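Local coordinates for protein A151R (African swine fever virus Georgia 2007/1, PDB 7CMA) that is a non-structural viral protein of uncertain biochemical function that binds a zinc ion and is found as two copies in the crystal assembly, at residues S136-T140 with K141-F145; T125-G128 with P129-N133; E15-I18 with E19-H23; K73-A76 with K77-N81. All coordinates share one frame; numbering follows the deposited sequence.

Contact 1: S136-T140 with K141-F145. With ZN (zinc ion), chain C.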
loop_
_atom_site.group_PDB
_atom_site.type_symbol
_atom_site.label_atom_id
_atom_site.label_comp_id
_atom_site.label_asym_id
_atom_site.label_seq_id
_atom_site.Cartn_x
_atom_site.Cartn_y
_atom_site.Cartn_z
ATOM N N SER A 136 -9.185 15.694 -11.873
ATOM C CA SER A 136 -10.189 15.093 -12.791
ATOM C C SER A 136 -10.130 15.639 -14.217
ATOM O O SER A 136 -10.550 14.918 -15.118
ATOM C CB SER A 136 -11.566 15.300 -12.226
ATOM O OG SER A 136 -12.025 16.615 -12.468
ATOM N N ILE A 137 -9.643 16.858 -14.408
ATOM C CA ILE A 137 -9.689 17.493 -15.754
ATOM C C ILE A 137 -8.396 17.214 -16.515
ATOM O O ILE A 137 -8.318 17.627 -17.668
ATOM C CB ILE A 137 -9.930 19.004 -15.581
ATOM C CG1 ILE A 137 -8.722 19.730 -14.994
ATOM C CG2 ILE A 137 -11.180 19.262 -14.760
ATOM C CD1 ILE A 137 -8.942 21.203 -14.803
ATOM N N TRP A 138 -7.456 16.489 -15.915
ATOM C CA TRP A 138 -6.110 16.310 -16.520
ATOM C C TRP A 138 -5.956 14.988 -17.275
ATOM O O TRP A 138 -6.389 13.960 -16.751
ATOM C CB TRP A 138 -5.031 16.541 -15.458
ATOM C CG TRP A 138 -5.037 17.964 -15.011
ATOM C CD1 TRP A 138 -5.641 18.485 -13.907
ATOM C CD2 TRP A 138 -4.466 19.070 -15.722
ATOM N NE1 TRP A 138 -5.467 19.839 -13.871
ATOM C CE2 TRP A 138 -4.753 20.227 -14.971
ATOM C CE3 TRP A 138 -3.725 19.191 -16.900
ATOM C CZ2 TRP A 138 -4.331 21.488 -15.373
ATOM C CZ3 TRP A 138 -3.306 20.439 -17.293
ATOM C CH2 TRP A 138 -3.617 21.570 -16.544
ATOM N N CYS A 139 -5.348 15.037 -18.465
ATOM C CA CYS A 139 -5.140 13.839 -19.323
ATOM C C CYS A 139 -4.255 12.824 -18.597
ATOM O O CYS A 139 -3.151 13.197 -18.218
ATOM C CB CYS A 139 -4.524 14.273 -20.648
ATOM S SG CYS A 139 -3.953 12.936 -21.725
ATOM N N THR A 140 -4.725 11.587 -18.455
ATOM C CA THR A 140 -3.991 10.566 -17.670
ATOM C C THR A 140 -2.843 9.973 -18.477
ATOM O O THR A 140 -2.063 9.209 -17.902
ATOM C CB THR A 140 -4.942 9.444 -17.264
ATOM O OG1 THR A 140 -5.393 8.809 -18.458
ATOM C CG2 THR A 140 -6.121 9.942 -16.460
ATOM N N LYS A 141 -2.757 10.311 -19.760
ATOM C CA LYS A 141 -1.687 9.775 -20.635
ATOM C C LYS A 141 -0.448 10.658 -20.538
ATOM O O LYS A 141 0.646 10.109 -20.509
ATOM C CB LYS A 141 -2.175 9.702 -22.083
ATOM C CG LYS A 141 -3.458 8.916 -22.302
ATOM C CD LYS A 141 -3.646 8.506 -23.744
ATOM C CE LYS A 141 -2.466 8.877 -24.617
ATOM N NZ LYS A 141 -2.614 8.354 -25.995
ATOM N N CYS A 142 -0.628 11.972 -20.486
ATOM C CA CYS A 142 0.540 12.885 -20.483
ATOM C C CYS A 142 0.748 13.535 -19.113
ATOM O O CYS A 142 1.817 14.087 -18.899
ATOM C CB CYS A 142 0.385 13.962 -21.543
ATOM S SG CYS A 142 -1.059 15.032 -21.347
ATOM N N THR A 143 -0.251 13.484 -18.235
ATOM C CA THR A 143 -0.133 14.200 -16.939
ATOM C C THR A 143 -0.248 13.204 -15.787
ATOM O O THR A 143 -1.315 12.602 -15.627
ATOM C CB THR A 143 -1.095 15.393 -16.862
ATOM O OG1 THR A 143 -1.083 16.094 -18.105
ATOM C CG2 THR A 143 -0.775 16.335 -15.723
ATOM N N SER A 144 0.835 13.042 -15.033
ATOM C CA SER A 144 0.822 12.132 -13.866
ATOM C C SER A 144 1.002 12.943 -12.589
ATOM O O SER A 144 1.614 14.009 -12.647
ATOM C CB SER A 144 1.900 11.097 -13.971
ATOM O OG SER A 144 3.177 11.711 -13.972
ATOM N N PHE A 145 0.509 12.414 -11.479
ATOM C CA PHE A 145 0.713 13.098 -10.188
ATOM C C PHE A 145 1.189 12.099 -9.131
ATOM O O PHE A 145 0.886 10.910 -9.285
ATOM C CB PHE A 145 -0.602 13.701 -9.690
ATOM C CG PHE A 145 -1.262 14.754 -10.543
ATOM C CD1 PHE A 145 -0.968 16.093 -10.367
ATOM C CD2 PHE A 145 -2.219 14.410 -11.483
ATOM C CE1 PHE A 145 -1.587 17.061 -11.140
ATOM C CE2 PHE A 145 -2.834 15.379 -12.258
ATOM C CZ PHE A 145 -2.518 16.702 -12.084
HETATM ZN ZN ZN C . -2.460 14.281 -22.967
#
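Cys139 and Cys142 grip one zinc ion from the two halves of a tight turn. Cys139 SG lies 2.4 Å from the zinc, and Cys142 SG binds it at 2.3 Å. Cys139 holds SG anti to its backbone N (chi1 171°). Cys142 instead places SG between its own N and carbonyl carbon (chi1 61°). These different torsions let both sulfurs converge on the metal. His109 and Cys116 complete the site.

The polar contacts tighten the turn. The backbone N-H of Lys141 points at Cys139 SG in a weak hydrogen bond of 3.5 Å. The N-H of Cys142 makes a second weak one to Cys139 SG at 3.7 Å. Both would help to stabilise the negative charge of a thiolate. Behind them, Thr143 N donates to Cys139 O at 2.9 Å. This bond is clearly bent at the hydrogen. Thr143 OG1 has its partner outside the turn, in Thr110 OG1.

The aromatic pair brackets the turn, with Trp138 before it and Phe145 after it. Phe145 turns its edge to the face of Trp138 in an offset edge-to-face pair, with the planes at 74°. Phe145 CZ comes within 4.0 Å of Trp138 CD1. The indole NE1 is hydrogen-bonded to Ile131 O.

Two cysteines spaced Cys-x-x-Cys, with backbone N-H groups aimed at the first sulfur, are characteristic of a zinc knuckle, here half of a site of three cysteines and one histidine.

Contact 2: T125-G128 with P129-N133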
loop_
_atom_site.group_PDB
_atom_site.type_symbol
_atom_site.label_atom_id
_atom_site.label_comp_id
_atom_site.label_asym_id
_atom_site.label_seq_id
_atom_site.Cartn_x
_atom_site.Cartn_y
_atom_site.Cartn_z
ATOM N N THR A 125 -0.567 27.548 -23.402
ATOM C CA THR A 125 -0.682 28.798 -22.603
ATOM C C THR A 125 -0.010 28.598 -21.241
ATOM O O THR A 125 -0.238 27.542 -20.622
ATOM C CB THR A 125 -2.151 29.210 -22.451
ATOM O OG1 THR A 125 -2.691 29.328 -23.766
ATOM C CG2 THR A 125 -2.333 30.506 -21.694
ATOM N N SER A 126 0.793 29.577 -20.816
ATOM C CA SER A 126 1.450 29.617 -19.488
ATOM C C SER A 126 0.411 29.957 -18.419
ATOM O O SER A 126 -0.190 31.030 -18.509
ATOM C CB SER A 126 2.584 30.604 -19.478
ATOM O OG SER A 126 3.664 30.119 -18.700
ATOM N N VAL A 127 0.317 29.128 -17.384
ATOM C CA VAL A 127 -0.833 29.124 -16.438
ATOM C C VAL A 127 -0.298 28.792 -15.040
ATOM O O VAL A 127 0.793 28.185 -14.973
ATOM C CB VAL A 127 -1.915 28.139 -16.921
ATOM C CG1 VAL A 127 -2.250 27.083 -15.882
ATOM C CG2 VAL A 127 -3.167 28.865 -17.385
ATOM N N GLY A 128 -0.851 29.452 -14.017
ATOM C CA GLY A 128 -0.448 29.293 -12.606
ATOM C C GLY A 128 -0.796 27.905 -12.073
ATOM O O GLY A 128 -1.311 27.068 -12.804
ATOM N N PRO A 129 -0.425 27.588 -10.816
ATOM C CA PRO A 129 -0.603 26.240 -10.279
ATOM C C PRO A 129 -2.067 25.838 -10.010
ATOM O O PRO A 129 -2.334 24.668 -9.957
ATOM C CB PRO A 129 0.193 26.293 -8.969
ATOM C CG PRO A 129 0.109 27.746 -8.550
ATOM C CD PRO A 129 0.183 28.516 -9.850
ATOM N N HIS A 130 -2.972 26.810 -9.849
ATOM C CA HIS A 130 -4.270 26.600 -9.143
ATOM C C HIS A 130 -5.123 25.554 -9.878
ATOM O O HIS A 130 -5.805 24.769 -9.189
ATOM C CB HIS A 130 -5.009 27.930 -8.967
ATOM C CG HIS A 130 -4.175 28.989 -8.335
ATOM N ND1 HIS A 130 -4.150 29.191 -6.967
ATOM C CD2 HIS A 130 -3.268 29.839 -8.861
ATOM C CE1 HIS A 130 -3.296 30.156 -6.688
ATOM N NE2 HIS A 130 -2.725 30.549 -7.829
ATOM N N ILE A 131 -5.011 25.479 -11.209
ATOM C CA ILE A 131 -5.882 24.609 -12.055
ATOM C C ILE A 131 -5.553 23.131 -11.790
ATOM O O ILE A 131 -6.378 22.276 -12.136
ATOM C CB ILE A 131 -5.742 24.976 -13.547
ATOM C CG1 ILE A 131 -6.762 24.222 -14.406
ATOM C CG2 ILE A 131 -4.314 24.760 -14.030
ATOM C CD1 ILE A 131 -6.690 24.544 -15.887
ATOM N N PHE A 132 -4.400 22.845 -11.179
ATOM C CA PHE A 132 -3.946 21.451 -10.926
ATOM C C PHE A 132 -4.584 20.910 -9.640
ATOM O O PHE A 132 -4.503 19.695 -9.405
ATOM C CB PHE A 132 -2.419 21.390 -10.873
ATOM C CG PHE A 132 -1.754 21.545 -12.212
ATOM C CD1 PHE A 132 -1.698 20.481 -13.099
ATOM C CD2 PHE A 132 -1.344 22.794 -12.655
ATOM C CE1 PHE A 132 -1.115 20.636 -14.346
ATOM C CE2 PHE A 132 -0.789 22.954 -13.912
ATOM C CZ PHE A 132 -0.679 21.873 -14.757
ATOM N N ASN A 133 -5.309 21.763 -8.909
ATOM C CA ASN A 133 -6.008 21.394 -7.650
ATOM C C ASN A 133 -7.008 20.262 -7.930
ATOM O O ASN A 133 -7.114 19.369 -7.093
ATOM C CB ASN A 133 -6.688 22.611 -7.022
ATOM C CG ASN A 133 -7.276 22.325 -5.660
ATOM O OD1 ASN A 133 -8.453 22.592 -5.423
ATOM N ND2 ASN A 133 -6.457 21.818 -4.753
#
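Val127 and Ile131 meet through one methyl each. Val127 CG1 sits 3.6 Å from Ile131 CG2, and the two side chains cross at about a right angle. Ile131 keeps CG1 anti to its backbone N (chi1 -173°). This sets CG2 between N and the carbonyl carbon, facing back to the strand. The same CG2 methyl also packs on Gly128 O at 4.0 Å. Phe132 approaches that oxygen from another direction. Its ring edge is turned to it, with Phe132 CD2 at 4.3 Å from Gly128 O.

The next shell fixes the turn that carries these groups. Phe132 N donates to Pro129 O at 3.0 Å, and this oxygen also lies in the plane of the Phe132 ring, at its edge. Asn133 N donates to His130 O at 3.1 Å. His130 O also accepts a hydrogen bond from Asn37 ND2. Pro129 CG lies over one face of the His130 ring, offset toward its rim.

Farther out, the backbone of Val127 is hydrogen-bonded to that of Thr99 in strand 99-104. Ile131 and Phe132 both pack on Ile101 of that strand. The Phe132 ring stacks with Trp138 and also meets the ring of Trp93, while Pro129 rests on Trp93 too.

The arrangement is that of an edge strand running through glycine and proline into a short 3-10 turn, which folds back over the end of a three-stranded antiparallel sheet.

Contact 3: E15-I18 with E19-H23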
loop_
_atom_site.group_PDB
_atom_site.type_symbol
_atom_site.label_atom_id
_atom_site.label_comp_id
_atom_site.label_asym_id
_atom_site.label_seq_id
_atom_site.Cartn_x
_atom_site.Cartn_y
_atom_site.Cartn_z
ATOM N N GLU A 15 7.063 9.265 6.551
ATOM C CA GLU A 15 8.446 9.049 6.058
ATOM C C GLU A 15 8.464 9.199 4.530
ATOM O O GLU A 15 9.407 9.826 4.011
ATOM C CB GLU A 15 8.974 7.684 6.500
ATOM C CG GLU A 15 10.487 7.646 6.646
ATOM C CD GLU A 15 11.058 8.584 7.701
ATOM O OE1 GLU A 15 10.307 8.982 8.619
ATOM O OE2 GLU A 15 12.249 8.928 7.592
ATOM N N LYS A 16 7.427 8.703 3.848
ATOM C CA LYS A 16 7.377 8.687 2.363
ATOM C C LYS A 16 7.089 10.108 1.851
ATOM O O LYS A 16 7.751 10.526 0.907
ATOM C CB LYS A 16 6.331 7.685 1.867
ATOM C CG LYS A 16 6.744 6.222 1.957
ATOM C CD LYS A 16 6.135 5.343 0.880
ATOM C CE LYS A 16 5.067 4.407 1.405
ATOM N NZ LYS A 16 3.884 5.149 1.907
ATOM N N LEU A 17 6.193 10.844 2.510
ATOM C CA LEU A 17 5.785 12.207 2.071
ATOM C C LEU A 17 6.938 13.184 2.335
ATOM O O LEU A 17 7.303 13.898 1.403
ATOM C CB LEU A 17 4.506 12.630 2.798
ATOM C CG LEU A 17 3.908 13.969 2.355
ATOM C CD1 LEU A 17 3.851 14.078 0.835
ATOM C CD2 LEU A 17 2.522 14.167 2.952
ATOM N N ILE A 18 7.611 13.054 3.483
ATOM C CA ILE A 18 8.813 13.878 3.816
ATOM C C ILE A 18 9.907 13.603 2.780
ATOM O O ILE A 18 10.544 14.572 2.332
ATOM C CB ILE A 18 9.307 13.613 5.252
ATOM C CG1 ILE A 18 8.373 14.241 6.290
ATOM C CG2 ILE A 18 10.742 14.086 5.424
ATOM C CD1 ILE A 18 8.799 14.011 7.728
ATOM N N GLU A 19 10.131 12.333 2.431
ATOM C CA GLU A 19 11.166 11.945 1.432
ATOM C C GLU A 19 10.810 12.574 0.078
ATOM O O GLU A 19 11.691 13.194 -0.531
ATOM C CB GLU A 19 11.282 10.421 1.322
ATOM C CG GLU A 19 12.504 9.960 0.536
ATOM C CD GLU A 19 13.831 10.072 1.275
ATOM O OE1 GLU A 19 13.821 10.489 2.454
ATOM O OE2 GLU A 19 14.877 9.782 0.656
ATOM N N CYS A 20 9.543 12.478 -0.324
ATOM C CA CYS A 20 9.029 13.109 -1.566
ATOM C C CYS A 20 9.295 14.621 -1.540
ATOM O O CYS A 20 9.880 15.140 -2.517
ATOM C CB CYS A 20 7.542 12.833 -1.739
ATOM S SG CYS A 20 6.923 13.300 -3.374
ATOM N N ILE A 21 8.909 15.299 -0.457
ATOM C CA ILE A 21 9.091 16.777 -0.324
ATOM C C ILE A 21 10.588 17.093 -0.350
ATOM O O ILE A 21 10.975 18.045 -1.049
ATOM C CB ILE A 21 8.416 17.317 0.948
ATOM C CG1 ILE A 21 6.907 17.046 0.936
ATOM C CG2 ILE A 21 8.724 18.796 1.131
ATOM C CD1 ILE A 21 6.237 17.273 2.260
ATOM N N TYR A 22 11.385 16.346 0.420
ATOM C CA TYR A 22 12.856 16.526 0.510
ATOM C C TYR A 22 13.443 16.565 -0.902
ATOM O O TYR A 22 14.225 17.488 -1.211
ATOM C CB TYR A 22 13.496 15.413 1.349
ATOM C CG TYR A 22 15.001 15.352 1.264
ATOM C CD1 TYR A 22 15.792 16.309 1.880
ATOM C CD2 TYR A 22 15.636 14.396 0.488
ATOM C CE1 TYR A 22 17.173 16.280 1.782
ATOM C CE2 TYR A 22 17.016 14.362 0.365
ATOM C CZ TYR A 22 17.789 15.291 1.037
ATOM O OH TYR A 22 19.153 15.255 0.948
ATOM N N HIS A 23 13.106 15.570 -1.720
ATOM C CA HIS A 23 13.658 15.395 -3.089
ATOM C C HIS A 23 13.192 16.557 -3.972
ATOM O O HIS A 23 14.042 17.140 -4.662
ATOM C CB HIS A 23 13.262 14.027 -3.658
ATOM C CG HIS A 23 13.991 12.886 -3.025
ATOM N ND1 HIS A 23 15.313 12.985 -2.620
ATOM C CD2 HIS A 23 13.589 11.638 -2.695
ATOM C CE1 HIS A 23 15.687 11.850 -2.066
ATOM N NE2 HIS A 23 14.651 11.006 -2.103
#
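Tyr22 touches Ile18 through CB, which lies 3.2 Å from Ile18 O, while its ring swings away from the turn below. At the edge of that phenol ring, in its plane, lies His23 CE1. The carboxylate of Glu19 turns to helix 72-84, where its OE1 forms a salt bridge of 2.7 Å with Lys73 NZ.

All of this sits on the long alpha helix 3-28. Four successive i to i+4 backbone hydrogen bonds join the two turns. The longest is Glu19 N to Glu15 O at 3.1 Å, and Tyr22 N to Ile18 O is the shortest at 2.7 Å.

The helix has several different sides. Glu15, Lys16 and Glu19 pack on Met8 and Ile5 of the second subunit, and this side therefore takes part in the dimer interface. Glu15 OE2 and Glu19 OE1 stay 5.6 Å apart. The lysine partner of Glu19 probably eases the repulsion between the two acids. Ile18 packs on helix 72-84 through Lys73 and Tyr80.

Leu17 and Ile21 form an apolar pair one turn apart. Ile21 carries CG1 anti to its carbonyl carbon (chi1 -60°), which brings CG1 back over the preceding turn. Ile21 CG1 thus lies 3.2 Å from Leu17 O, and Ile21 CD1 rests 4.0 Å from Leu17 CG.

Contact 4: K73-A76 with K77-N81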
loop_
_atom_site.group_PDB
_atom_site.type_symbol
_atom_site.label_atom_id
_atom_site.label_comp_id
_atom_site.label_asym_id
_atom_site.label_seq_id
_atom_site.Cartn_x
_atom_site.Cartn_y
_atom_site.Cartn_z
ATOM N N LYS A 73 15.884 18.492 4.642
ATOM C CA LYS A 73 15.173 17.398 5.358
ATOM C C LYS A 73 14.353 17.997 6.504
ATOM O O LYS A 73 13.194 17.568 6.692
ATOM C CB LYS A 73 16.156 16.347 5.881
ATOM C CG LYS A 73 15.514 15.046 6.347
ATOM C CD LYS A 73 14.582 14.422 5.322
ATOM C CE LYS A 73 14.902 12.970 5.030
ATOM N NZ LYS A 73 13.705 12.232 4.564
ATOM N N ASN A 74 14.923 18.963 7.229
ATOM C CA ASN A 74 14.238 19.601 8.380
ATOM C C ASN A 74 13.080 20.451 7.856
ATOM O O ASN A 74 12.046 20.507 8.537
ATOM C CB ASN A 74 15.198 20.414 9.255
ATOM C CG ASN A 74 15.846 19.580 10.342
ATOM O OD1 ASN A 74 15.253 18.623 10.836
ATOM N ND2 ASN A 74 17.083 19.903 10.683
ATOM N N ILE A 75 13.251 21.098 6.699
ATOM C CA ILE A 75 12.165 21.915 6.077
ATOM C C ILE A 75 11.054 20.972 5.607
ATOM O O ILE A 75 9.882 21.241 5.934
ATOM C CB ILE A 75 12.699 22.789 4.927
ATOM C CG1 ILE A 75 13.924 23.600 5.358
ATOM C CG2 ILE A 75 11.587 23.670 4.372
ATOM C CD1 ILE A 75 13.987 24.990 4.779
ATOM N N ALA A 76 11.424 19.851 4.984
ATOM C CA ALA A 76 10.461 18.818 4.537
ATOM C C ALA A 76 9.567 18.398 5.710
ATOM O O ALA A 76 8.355 18.230 5.492
ATOM C CB ALA A 76 11.195 17.641 3.955
ATOM N N LYS A 77 10.156 18.199 6.893
ATOM C CA LYS A 77 9.427 17.779 8.124
ATOM C C LYS A 77 8.476 18.896 8.569
ATOM O O LYS A 77 7.331 18.579 8.917
ATOM C CB LYS A 77 10.414 17.438 9.244
ATOM C CG LYS A 77 9.783 16.848 10.498
ATOM C CD LYS A 77 10.753 16.051 11.345
ATOM C CE LYS A 77 11.650 15.146 10.525
ATOM N NZ LYS A 77 12.803 14.652 11.315
ATOM N N MET A 78 8.946 20.149 8.564
ATOM C CA MET A 78 8.126 21.347 8.896
ATOM C C MET A 78 6.928 21.424 7.946
ATOM O O MET A 78 5.808 21.700 8.422
ATOM C CB MET A 78 8.945 22.637 8.768
ATOM C CG MET A 78 9.932 22.850 9.900
ATOM S SD MET A 78 11.198 24.086 9.490
ATOM C CE MET A 78 11.905 24.384 11.110
ATOM N N ILE A 79 7.149 21.153 6.656
ATOM C CA ILE A 79 6.081 21.223 5.618
ATOM C C ILE A 79 5.080 20.075 5.842
ATOM O O ILE A 79 3.870 20.347 5.779
ATOM C CB ILE A 79 6.681 21.220 4.199
ATOM C CG1 ILE A 79 7.512 22.481 3.944
ATOM C CG2 ILE A 79 5.589 21.048 3.155
ATOM C CD1 ILE A 79 8.235 22.487 2.622
ATOM N N TYR A 80 5.556 18.875 6.204
ATOM C CA TYR A 80 4.661 17.728 6.529
ATOM C C TYR A 80 3.812 18.061 7.764
ATOM O O TYR A 80 2.618 17.744 7.772
ATOM C CB TYR A 80 5.448 16.442 6.785
ATOM C CG TYR A 80 4.628 15.346 7.421
ATOM C CD1 TYR A 80 3.802 14.539 6.657
ATOM C CD2 TYR A 80 4.585 15.191 8.801
ATOM C CE1 TYR A 80 2.988 13.579 7.236
ATOM C CE2 TYR A 80 3.810 14.206 9.393
ATOM C CZ TYR A 80 2.994 13.411 8.609
ATOM O OH TYR A 80 2.217 12.449 9.188
ATOM N N ASN A 81 4.426 18.664 8.784
ATOM C CA ASN A 81 3.738 18.988 10.064
ATOM C C ASN A 81 2.611 19.992 9.789
ATOM O O ASN A 81 1.498 19.768 10.299
ATOM C CB ASN A 81 4.724 19.483 11.124
ATOM C CG ASN A 81 5.538 18.358 11.732
ATOM O OD1 ASN A 81 5.145 17.194 11.673
ATOM N ND2 ASN A 81 6.688 18.690 12.290
#
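Ile75 and Ile79 owe their contact to matching first torsions. Each has CG2 anti to the backbone N, with CG1 beside it (chi1 -51° in Ile75, -65° in Ile79). In Ile79 the chain then runs on extended, and its CD1 is carried back along the helix. Ile79 CD1 reaches Ile75 CG2 at 4.0 Å, methyl to methyl. On the way Ile79 CG1 passes over the backbone, 3.3 Å from Ile75 O.

Met78 is placed in a similar way. Its CG is anti to the carbonyl carbon, and the chain beyond it is extended. The thioether therefore runs alongside the turn below. Met78 CG lies 3.4 Å from Asn74 O, and SD follows at 3.8 Å from the same Asn74 O.

The backbone hydrogen bonds give the repeat of helix 72-84. Ile79 N donates to Ile75 O at 2.8 Å, with a C=O...N angle of 166°. The other three are more bent at the oxygen. Lys77 N to Lys73 O is one of them, at 3.1 Å.

The helix has two unlike sides. Ile75 and Ile79 both pack on Ile43 of strand 38-46, and Ile75 also meets Leu25 of helix 3-28. Tyr80 packs on Ile18 and Lys14 of that helix. Asn74, Lys77 and Met78 lie on the exposed side.

The chemistry is that of an amphipathic helix. Branched aliphatic groups one turn apart give an apolar patch that packs on strand 38-46 and, through Ile75, on the long helix. Ile75 O, which lies under Ile79 CG1, already accepts the Ile79 N-H, so burying it there probably costs little.

Along the chain the order is contact 3, contact 4, contact 2 and contact 1. Contacts 3 and 4 lie on neighbouring helices, 3-28 and 72-84, with centres 9 Å apart. They touch directly, with Ala76 CB packed on Ile18 O. Contacts 1 and 2 form a second pair, centres 13 Å apart. Contact 2 leaves strand 125-127, and contact 1 lies in the loop that follows. There Phe145 packs on Phe132, and Ile137 on Ile131. The pairs do not touch: contacts 1 and 3 come within about 8 Å at their nearest atoms. The chain thus joins a part made of the two helices and the five-stranded sheet, which reaches the second subunit at contact 3, to a zinc-binding part built on the three-stranded sheet.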